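Local coordinates for LEOA (Escherichia coli, PDB 4AUR), which probably binds and hydrolyses GTP as a dynamin-like protein of an enterotoxigenic bacterium, through a GTPase domain joined to a long helical region, at residues D146-L151 with M179-S184; I173-K178 with V223-N228; S385-Q390 with T448-K453; S402-L407 with T436-R441. All blocks are in the same frame, centred on the assembly; numbering follows the deposited sequence.

Contact 1. Residues D146-L151 with M179-S184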
# COMPACT_ATOMS: atom_id res chain seq x y z
N ASP A 146 -12.97 43.49 32.03
CA ASP A 146 -12.49 44.82 32.39
C ASP A 146 -11.00 44.84 32.41
O ASP A 146 -10.35 43.84 32.72
CB ASP A 146 -13.05 45.26 33.76
CG ASP A 146 -13.15 46.81 33.90
OD1 ASP A 146 -12.10 47.47 34.06
OD2 ASP A 146 -14.28 47.36 33.85
N ALA A 147 -10.45 45.99 32.10
CA ALA A 147 -9.02 46.18 32.13
C ALA A 147 -8.47 46.35 33.56
O ALA A 147 -7.39 45.85 33.89
CB ALA A 147 -8.68 47.39 31.30
N THR A 148 -9.20 47.10 34.39
CA THR A 148 -8.74 47.37 35.76
C THR A 148 -8.67 46.10 36.58
O THR A 148 -7.66 45.82 37.22
CB THR A 148 -9.63 48.40 36.48
OG1 THR A 148 -11.02 48.03 36.35
CG2 THR A 148 -9.44 49.79 35.90
N ASN A 149 -9.75 45.32 36.57
CA ASN A 149 -9.83 44.09 37.34
C ASN A 149 -10.50 42.98 36.50
O ASN A 149 -11.69 42.69 36.67
CB ASN A 149 -10.60 44.35 38.65
CG ASN A 149 -10.81 43.10 39.48
OD1 ASN A 149 -9.96 42.20 39.53
ND2 ASN A 149 -11.96 43.03 40.14
N PRO A 150 -9.74 42.39 35.55
CA PRO A 150 -10.28 41.44 34.57
C PRO A 150 -10.99 40.23 35.16
O PRO A 150 -10.40 39.47 35.92
CB PRO A 150 -9.03 41.00 33.79
CG PRO A 150 -7.87 41.40 34.62
CD PRO A 150 -8.31 42.65 35.30
N LEU A 151 -12.27 40.10 34.82
CA LEU A 151 -13.11 38.96 35.14
C LEU A 151 -13.75 39.16 36.48
O LEU A 151 -13.08 39.08 37.48
CB LEU A 151 -12.34 37.62 35.10
CG LEU A 151 -13.22 36.36 35.22
CD1 LEU A 151 -14.21 36.30 34.09
CD2 LEU A 151 -12.40 35.09 35.27
N MSE A 179 -8.65 49.38 27.97
CA MSE A 179 -7.24 49.40 28.35
C MSE A 179 -6.79 50.84 28.60
O MSE A 179 -5.81 51.07 29.32
CB MSE A 179 -6.45 48.63 27.31
CG MSE A 179 -6.70 47.14 27.53
SE MSE A 179 -5.24 46.40 28.60
CE MSE A 179 -6.10 45.73 30.23
N ASP A 180 -7.52 51.81 28.04
CA ASP A 180 -7.22 53.22 28.27
C ASP A 180 -7.03 53.52 29.76
O ASP A 180 -6.03 54.13 30.14
CB ASP A 180 -8.27 54.17 27.64
CG ASP A 180 -9.72 53.77 27.93
OD1 ASP A 180 -9.98 52.58 28.23
OD2 ASP A 180 -10.62 54.64 27.83
N GLU A 181 -7.94 53.06 30.61
CA GLU A 181 -7.81 53.35 32.05
C GLU A 181 -6.86 52.40 32.76
O GLU A 181 -7.00 52.16 33.94
CB GLU A 181 -9.17 53.46 32.76
CG GLU A 181 -10.14 52.31 32.58
CD GLU A 181 -11.53 52.80 32.19
OE1 GLU A 181 -11.61 53.63 31.26
OE2 GLU A 181 -12.53 52.37 32.80
N VAL A 182 -5.88 51.88 32.03
CA VAL A 182 -4.74 51.21 32.64
C VAL A 182 -3.39 51.69 32.06
O VAL A 182 -2.34 51.40 32.63
CB VAL A 182 -4.92 49.68 32.52
CG1 VAL A 182 -3.63 48.92 32.85
CG2 VAL A 182 -6.04 49.21 33.44
N THR A 183 -3.42 52.46 30.98
CA THR A 183 -2.20 52.79 30.24
C THR A 183 -2.42 53.94 29.26
O THR A 183 -3.55 54.35 29.03
CB THR A 183 -1.65 51.52 29.52
OG1 THR A 183 -0.34 51.22 30.00
CG2 THR A 183 -1.57 51.68 28.01
N SER A 184 -1.33 54.45 28.71
CA SER A 184 -1.38 55.42 27.61
C SER A 184 -1.61 54.67 26.30
O SER A 184 -0.89 53.74 25.96
CB SER A 184 -0.05 56.22 27.54
OG SER A 184 -0.02 57.16 26.46
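Met179, Glu181 and Val182 pack against Ala147 and Thr148 where two neighbouring parallel strands of the GTPase sheet, 140-146 and 172-177, end in loops. The sequence Asn177-Lys178-Met179-Asp180 matches the NKxD (G4) motif that reads the guanine base in P-loop GTPases, so this is probably the packing beneath a nucleotide-recognition loop. Met179, present as selenomethionine, starts with its CB turned away from Ala147. The chain then bends at chi2 and again at chi3 (119°), which brings CE back over Ala147 CB; the modelled 3.2 Å between these carbons is too short to be taken literally at this resolution. The short turn continues through Asp180 and is closed by Val182 N bonding to Met179 O. Glu181 lies at the exposed margin, where its CG faces Thr148 CG2 at 4.2 Å. Val182 makes the apolar centre: CG2, anti to the carbonyl carbon, rests 3.6 Å from Ala147 O and 3.9 Å from Ala147 CB, while Thr148 CG2 also approaches it. Ala147 O is not left to the methyl alone, since Lys198 NZ of helix 188-209, which runs beside both loops, donates to it. Thr148 is held from its own side of the contact by an Asx turn. There Asp146 OD1 takes two donors: Thr148 N reaches its anti lone pair at 2.9 Å, and Thr148 OG1 meets it at 2.6 Å from above the carboxylate plane.

Contact 2. Residues I173-K178 with V223-N228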
# COMPACT_ATOMS: atom_id res chain seq x y z
N ILE A 173 -12.75 34.24 22.33
CA ILE A 173 -11.78 35.31 22.58
C ILE A 173 -12.18 36.08 23.82
O ILE A 173 -13.27 36.71 23.86
CB ILE A 173 -11.73 36.35 21.45
CG1 ILE A 173 -11.27 35.73 20.15
CG2 ILE A 173 -10.75 37.45 21.81
CD1 ILE A 173 -11.81 36.45 18.94
N PHE A 174 -11.32 36.05 24.83
CA PHE A 174 -11.47 36.95 25.97
C PHE A 174 -10.92 38.31 25.59
O PHE A 174 -9.78 38.42 25.09
CB PHE A 174 -10.79 36.40 27.19
CG PHE A 174 -11.46 35.20 27.70
CD1 PHE A 174 -12.48 35.31 28.59
CD2 PHE A 174 -11.09 33.95 27.25
CE1 PHE A 174 -13.14 34.19 29.04
CE2 PHE A 174 -11.73 32.82 27.70
CZ PHE A 174 -12.77 32.94 28.59
N VAL A 175 -11.74 39.32 25.81
CA VAL A 175 -11.50 40.62 25.27
C VAL A 175 -11.35 41.56 26.43
O VAL A 175 -12.35 41.94 27.05
CB VAL A 175 -12.67 41.05 24.38
CG1 VAL A 175 -12.53 42.50 23.95
CG2 VAL A 175 -12.70 40.13 23.17
N ILE A 176 -10.10 41.90 26.74
CA ILE A 176 -9.83 42.79 27.85
C ILE A 176 -10.01 44.18 27.31
O ILE A 176 -9.21 44.64 26.50
CB ILE A 176 -8.46 42.61 28.47
CG1 ILE A 176 -8.26 41.17 28.93
CG2 ILE A 176 -8.38 43.51 29.68
CD1 ILE A 176 -6.83 40.82 29.33
N ASN A 177 -11.12 44.79 27.76
CA ASN A 177 -11.63 46.07 27.27
C ASN A 177 -11.38 47.22 28.25
O ASN A 177 -11.28 47.03 29.45
CB ASN A 177 -13.12 45.96 27.03
CG ASN A 177 -13.66 47.15 26.28
OD1 ASN A 177 -12.94 47.75 25.50
ND2 ASN A 177 -14.91 47.51 26.52
N LYS A 178 -11.34 48.43 27.70
CA LYS A 178 -11.03 49.65 28.43
C LYS A 178 -9.57 49.62 28.89
O LYS A 178 -9.28 49.81 30.06
CB LYS A 178 -11.95 49.87 29.63
CG LYS A 178 -13.43 49.92 29.32
CD LYS A 178 -14.24 49.39 30.48
CE LYS A 178 -15.66 49.93 30.50
NZ LYS A 178 -16.40 49.44 31.69
N VAL A 223 -7.12 39.16 24.01
CA VAL A 223 -6.85 40.34 23.26
C VAL A 223 -7.17 41.56 24.11
O VAL A 223 -8.19 41.60 24.78
CB VAL A 223 -7.69 40.32 21.97
CG1 VAL A 223 -7.98 41.72 21.49
CG2 VAL A 223 -6.95 39.54 20.89
N CYS A 224 -6.28 42.54 24.07
CA CYS A 224 -6.45 43.74 24.86
C CYS A 224 -6.93 44.86 23.94
O CYS A 224 -6.42 45.01 22.83
CB CYS A 224 -5.13 44.10 25.55
SG CYS A 224 -4.46 42.80 26.62
N VAL A 225 -7.90 45.63 24.38
CA VAL A 225 -8.59 46.52 23.49
C VAL A 225 -9.15 47.70 24.27
O VAL A 225 -9.22 47.67 25.50
CB VAL A 225 -9.68 45.70 22.76
CG1 VAL A 225 -11.00 46.44 22.59
CG2 VAL A 225 -9.15 45.18 21.42
N ALA A 226 -9.53 48.76 23.55
CA ALA A 226 -10.15 49.93 24.16
C ALA A 226 -11.30 50.41 23.31
O ALA A 226 -11.23 51.48 22.74
CB ALA A 226 -9.12 51.03 24.30
N SER A 227 -12.36 49.63 23.26
CA SER A 227 -13.50 49.89 22.37
C SER A 227 -13.89 51.36 22.20
O SER A 227 -14.23 51.80 21.09
CB SER A 227 -14.74 49.16 22.89
OG SER A 227 -15.20 49.76 24.08
N ASN A 228 -13.87 52.10 23.30
CA ASN A 228 -14.32 53.49 23.36
C ASN A 228 -13.28 54.28 24.15
O ASN A 228 -13.47 54.52 25.34
CB ASN A 228 -15.69 53.54 24.05
CG ASN A 228 -16.26 54.94 24.15
OD1 ASN A 228 -15.72 55.91 23.60
ND2 ASN A 228 -17.38 55.06 24.85
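Val223 and Cys224 lie beside Val175 and Ile176 as neighbours in parallel strands at one border of the GTPase sheet, and this strand part is the tightly packed, buried end of the contact. Three backbone bonds join it: Val223 N to Phe174 O (3.0 Å), Ile176 N to Val223 O (2.8 Å) and Val225 N to Ile176 O (2.7 Å). Side chains alternate between the two faces. Val175 and Val223 share one, where the Ile173 and Val223 side chains cross obliquely, Ile173 CG2 4.2 Å from Val223 CB, and helix 250-273 lies against Ile173 and Val175. Ile176 and Cys224 share the other, CD1 touching SG at 4.1 Å beneath helix 188-209. The bridged pairing ends at Ile176 and Cys224, but the chains stay side by side to Lys178 and Ala226, now as loops whose looser side holds the partly exposed Lys178 and Asn228. Here a side chain adds to the backbone bonds: Asn177, with CG anti to its own N (chi1 -169°), sends OD1 to Ser227 N at 3.0 Å, the donor lying in the carbonyl plane. Its ND2 makes a weak bond to Ser227 OG at 3.3 Å and a further one to Asp64 O in the putative P-loop, where Lys178 NZ bonds to Ser63 O. Asn177 is the first residue of an NKxD-like sequence and Ser227 lies where the G5 loop of such GTPases would be. One amide, accepting through OD1 and donating through ND2, thus ties three loops that probably surround the nucleotide, with its orientation fixed by bonds at both ends.

Contact 3. Residues S385-Q390 with T448-K453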
# COMPACT_ATOMS: atom_id res chain seq x y z
N SER A 385 22.26 -32.63 -16.73
CA SER A 385 20.93 -32.19 -17.15
C SER A 385 19.85 -32.34 -16.07
O SER A 385 18.96 -31.52 -15.97
CB SER A 385 20.49 -32.88 -18.45
OG SER A 385 19.86 -34.12 -18.18
N THR A 386 19.91 -33.40 -15.28
CA THR A 386 19.03 -33.47 -14.09
C THR A 386 19.35 -32.33 -13.10
O THR A 386 18.47 -31.83 -12.44
CB THR A 386 19.12 -34.87 -13.40
OG1 THR A 386 18.46 -35.85 -14.21
CG2 THR A 386 18.45 -34.86 -12.02
N ALA A 387 20.60 -31.90 -13.00
CA ALA A 387 20.93 -30.82 -12.09
C ALA A 387 20.41 -29.48 -12.59
O ALA A 387 20.14 -28.61 -11.78
CB ALA A 387 22.44 -30.74 -11.88
N VAL A 388 20.27 -29.32 -13.91
CA VAL A 388 19.71 -28.11 -14.49
C VAL A 388 18.25 -27.97 -14.07
O VAL A 388 17.80 -26.92 -13.63
CB VAL A 388 19.80 -28.12 -16.04
CG1 VAL A 388 18.84 -27.12 -16.70
CG2 VAL A 388 21.24 -27.83 -16.47
N SER A 389 17.53 -29.07 -14.20
CA SER A 389 16.13 -29.09 -13.85
C SER A 389 15.95 -28.92 -12.34
O SER A 389 14.90 -28.47 -11.87
CB SER A 389 15.51 -30.40 -14.30
OG SER A 389 15.63 -31.34 -13.27
N GLN A 390 16.98 -29.28 -11.58
CA GLN A 390 16.92 -29.07 -10.17
C GLN A 390 17.12 -27.61 -9.78
O GLN A 390 16.50 -27.15 -8.84
CB GLN A 390 17.94 -29.92 -9.43
CG GLN A 390 17.53 -30.19 -7.98
CD GLN A 390 16.64 -31.42 -7.83
OE1 GLN A 390 16.49 -32.25 -8.74
NE2 GLN A 390 16.04 -31.54 -6.66
N THR A 448 10.08 -32.85 -9.09
CA THR A 448 11.53 -32.73 -8.95
C THR A 448 12.16 -34.01 -8.43
O THR A 448 11.81 -34.47 -7.33
CB THR A 448 11.88 -31.59 -7.96
OG1 THR A 448 11.14 -30.41 -8.31
CG2 THR A 448 13.35 -31.27 -7.97
N GLY A 449 13.08 -34.60 -9.21
CA GLY A 449 13.66 -35.86 -8.78
C GLY A 449 14.76 -36.44 -9.63
O GLY A 449 14.60 -36.60 -10.83
N TYR A 450 15.90 -36.73 -9.00
CA TYR A 450 16.84 -37.73 -9.52
C TYR A 450 16.10 -39.05 -9.54
O TYR A 450 15.37 -39.35 -8.61
CB TYR A 450 18.08 -37.88 -8.65
CG TYR A 450 19.08 -36.80 -8.85
CD1 TYR A 450 18.96 -35.59 -8.21
CD2 TYR A 450 20.16 -36.98 -9.70
CE1 TYR A 450 19.86 -34.57 -8.42
CE2 TYR A 450 21.09 -35.98 -9.91
CZ TYR A 450 20.94 -34.77 -9.26
OH TYR A 450 21.88 -33.76 -9.46
N VAL A 451 16.30 -39.82 -10.60
CA VAL A 451 15.57 -41.04 -10.83
C VAL A 451 16.57 -42.14 -11.12
O VAL A 451 17.67 -41.87 -11.62
CB VAL A 451 14.59 -40.85 -12.01
CG1 VAL A 451 15.28 -41.06 -13.36
CG2 VAL A 451 13.38 -41.77 -11.88
N TYR A 452 16.23 -43.36 -10.74
CA TYR A 452 16.99 -44.52 -11.14
C TYR A 452 16.06 -45.51 -11.85
O TYR A 452 15.12 -46.02 -11.23
CB TYR A 452 17.67 -45.23 -9.98
CG TYR A 452 18.56 -46.35 -10.50
CD1 TYR A 452 19.84 -46.08 -10.98
CD2 TYR A 452 18.08 -47.65 -10.60
CE1 TYR A 452 20.64 -47.07 -11.50
CE2 TYR A 452 18.87 -48.65 -11.13
CZ TYR A 452 20.16 -48.36 -11.59
OH TYR A 452 20.96 -49.37 -12.12
N LYS A 453 16.36 -45.76 -13.13
CA LYS A 453 15.62 -46.72 -13.95
C LYS A 453 16.62 -47.70 -14.59
O LYS A 453 17.43 -47.30 -15.44
CB LYS A 453 14.75 -46.01 -15.02
CG LYS A 453 15.31 -44.70 -15.61
CD LYS A 453 14.21 -43.82 -16.22
CE LYS A 453 14.72 -42.49 -16.77
NZ LYS A 453 15.61 -42.63 -17.96
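In the helical region, the loop leaving helix 430-447 carries on along helix 368-408, and Tyr450 lays its ring over the methyl of Thr386. With OG1 anti to the carbonyl carbon (chi1 -72°), Thr386 CG2 falls anti to the backbone N and lies 3.5 Å from the ring centroid, only 9° off the normal, a CH-pi contact over the face. Thr386 OG1 is meanwhile turned to Phe382 O, one helical turn back. The ring reaches across the helix, Tyr450 OH lying 3.9 Å from Ala387 CB. One turn on from Thr386, Gln390 bends at chi2, and its amide group lies against Thr448 CG2, with OE1 3.4 Å from that methyl. The same OE1 approaches Tyr450 CE1 obliquely at 4.1 Å, the amide and ring planes being 30° apart. Thr448 is the first residue to leave the helical conformation, and its OG1 bonds to Ile444 O. Tyr450 is exposed and also meets a crystal neighbour. Between these two segments the contact rests on a methyl over a ring face and a methyl against an amide; the hydrogen bond to helix 368-408 runs from Thr448 OG1 to Ser393 OG, beyond residues 385-390.

Contact 4. Residues S402-L407 with T436-R441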
# COMPACT_ATOMS: atom_id res chain seq x y z
N SER A 402 8.30 -17.09 -1.31
CA SER A 402 8.39 -15.71 -0.83
C SER A 402 7.06 -14.97 -1.04
O SER A 402 6.82 -13.96 -0.41
CB SER A 402 9.54 -14.95 -1.49
OG SER A 402 9.34 -14.92 -2.87
N SER A 403 6.24 -15.45 -1.96
CA SER A 403 4.89 -14.95 -2.07
C SER A 403 4.07 -15.46 -0.88
O SER A 403 3.39 -14.69 -0.23
CB SER A 403 4.25 -15.39 -3.38
OG SER A 403 4.97 -14.89 -4.49
N GLU A 404 4.16 -16.76 -0.60
CA GLU A 404 3.47 -17.32 0.56
C GLU A 404 3.77 -16.49 1.79
O GLU A 404 2.89 -16.15 2.58
CB GLU A 404 3.94 -18.76 0.81
CG GLU A 404 3.43 -19.34 2.13
CD GLU A 404 4.27 -20.49 2.71
OE1 GLU A 404 5.45 -20.70 2.30
OE2 GLU A 404 3.72 -21.17 3.61
N SER A 405 5.05 -16.18 1.94
CA SER A 405 5.59 -15.51 3.11
C SER A 405 5.19 -14.04 3.16
O SER A 405 5.08 -13.48 4.23
CB SER A 405 7.12 -15.67 3.09
OG SER A 405 7.78 -14.90 4.06
N PHE A 406 4.97 -13.42 2.01
CA PHE A 406 4.47 -12.06 1.96
C PHE A 406 3.03 -12.07 2.44
O PHE A 406 2.68 -11.40 3.42
CB PHE A 406 4.57 -11.47 0.56
CG PHE A 406 3.97 -10.10 0.45
CD1 PHE A 406 4.66 -8.99 0.89
CD2 PHE A 406 2.71 -9.91 -0.08
CE1 PHE A 406 4.11 -7.72 0.81
CE2 PHE A 406 2.17 -8.65 -0.19
CZ PHE A 406 2.86 -7.56 0.27
N LEU A 407 2.21 -12.88 1.77
CA LEU A 407 0.80 -13.07 2.13
C LEU A 407 0.57 -13.56 3.55
O LEU A 407 -0.50 -13.34 4.09
CB LEU A 407 0.14 -14.05 1.18
CG LEU A 407 0.02 -13.66 -0.29
CD1 LEU A 407 -0.50 -14.84 -1.06
CD2 LEU A 407 -0.91 -12.51 -0.51
N THR A 436 -3.30 -21.55 -3.45
CA THR A 436 -3.14 -21.81 -4.84
C THR A 436 -1.66 -21.88 -5.15
O THR A 436 -1.19 -22.76 -5.86
CB THR A 436 -3.87 -20.71 -5.59
OG1 THR A 436 -5.27 -20.91 -5.41
CG2 THR A 436 -3.58 -20.71 -7.06
N ILE A 437 -0.93 -20.94 -4.60
CA ILE A 437 0.52 -20.95 -4.59
C ILE A 437 1.08 -22.28 -4.00
O ILE A 437 1.81 -22.99 -4.69
CB ILE A 437 1.04 -19.69 -3.85
CG1 ILE A 437 0.88 -18.48 -4.75
CG2 ILE A 437 2.49 -19.80 -3.48
CD1 ILE A 437 1.15 -17.19 -4.06
N LEU A 438 0.72 -22.64 -2.77
CA LEU A 438 1.28 -23.82 -2.11
C LEU A 438 0.95 -25.16 -2.75
O LEU A 438 1.69 -26.11 -2.59
CB LEU A 438 0.85 -23.90 -0.65
CG LEU A 438 1.17 -22.74 0.28
CD1 LEU A 438 1.24 -23.28 1.70
CD2 LEU A 438 2.47 -22.04 -0.07
N ALA A 439 -0.18 -25.27 -3.43
CA ALA A 439 -0.46 -26.46 -4.20
C ALA A 439 0.39 -26.46 -5.47
O ALA A 439 0.69 -27.51 -6.01
CB ALA A 439 -1.93 -26.53 -4.54
N ALA A 440 0.79 -25.30 -5.96
CA ALA A 440 1.67 -25.27 -7.11
C ALA A 440 3.09 -25.62 -6.69
O ALA A 440 3.81 -26.28 -7.42
CB ALA A 440 1.64 -23.92 -7.78
N ARG A 441 3.51 -25.14 -5.52
CA ARG A 441 4.79 -25.48 -4.98
C ARG A 441 4.84 -26.96 -4.59
O ARG A 441 5.89 -27.56 -4.62
CB ARG A 441 5.11 -24.62 -3.76
CG ARG A 441 6.56 -24.67 -3.36
CD ARG A 441 6.82 -24.00 -2.03
NE ARG A 441 6.22 -24.76 -0.93
CZ ARG A 441 6.29 -24.42 0.35
NH1 ARG A 441 6.95 -23.33 0.71
NH2 ARG A 441 5.69 -25.17 1.28
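Ser403, Glu404 and Leu407 meet Ile437, Leu438 and Arg441 where helices 368-408 and 430-447 of the dynamin-like helical region run nearly antiparallel, their local axes 9.9 Å apart and 155° between directions. The apolar contacts are methyl-led and lie on the inner side. Ile437 CD1, at the tip of an extended side chain (chi2 172°), sits 3.6 Å from Ser403 CB and 4.2 Å from Leu407 CD1; Phe299 of helix 275-343 touches both Ile437 and Leu407, so three helices share this small core. Glu404 and Leu438 make a mixed contact: the two side chains cross at about a right angle, with Leu438 CD2 against the aliphatic stem at Glu404 CG, 3.6 Å away, and Leu438 CD1 near the carboxylate oxygen OE2. The polar contact is a single salt bridge, Glu404 OE1 to Arg441 NH1 at 3.4 Å. Glu404 leaves its helix with CG anti to the backbone N and stays extended beyond, while Arg441 bends at chi3. Carboxylate and guanidinium planes stand 88° apart, and NH1 hydrogen-bonds to Ser401 OG on the same helix as Glu404. This long, one-atom approach between planes set crosswise differs from a paired, coplanar bridge. It suggests a modest electrostatic attraction at the margin of a helix pairing otherwise made mainly of carbon contacts.

Contacts 1 and 2 belong to the GTPase end of the chain, with centres 9 Å apart, and are continuous through the NKxD-like sequence: Met179 N lies 3.1 Å from Val225 O, a probable hydrogen bond. Contact 2 is the buried one, carried by strand backbone bonds and an amide; contact 1, partly buried, depends on methyls between loops. Contacts 3 and 4 lie in the helical region and share helix 368-408, contact 4 falling within the chain loop that contact 3 closes. Contact 4 mixes a small interior with a charged margin, whereas contact 3 is a surface contact of ring and methyls. Contacts 1 and 3 are about 98 Å apart between centres, on opposite sides of the chain's centre.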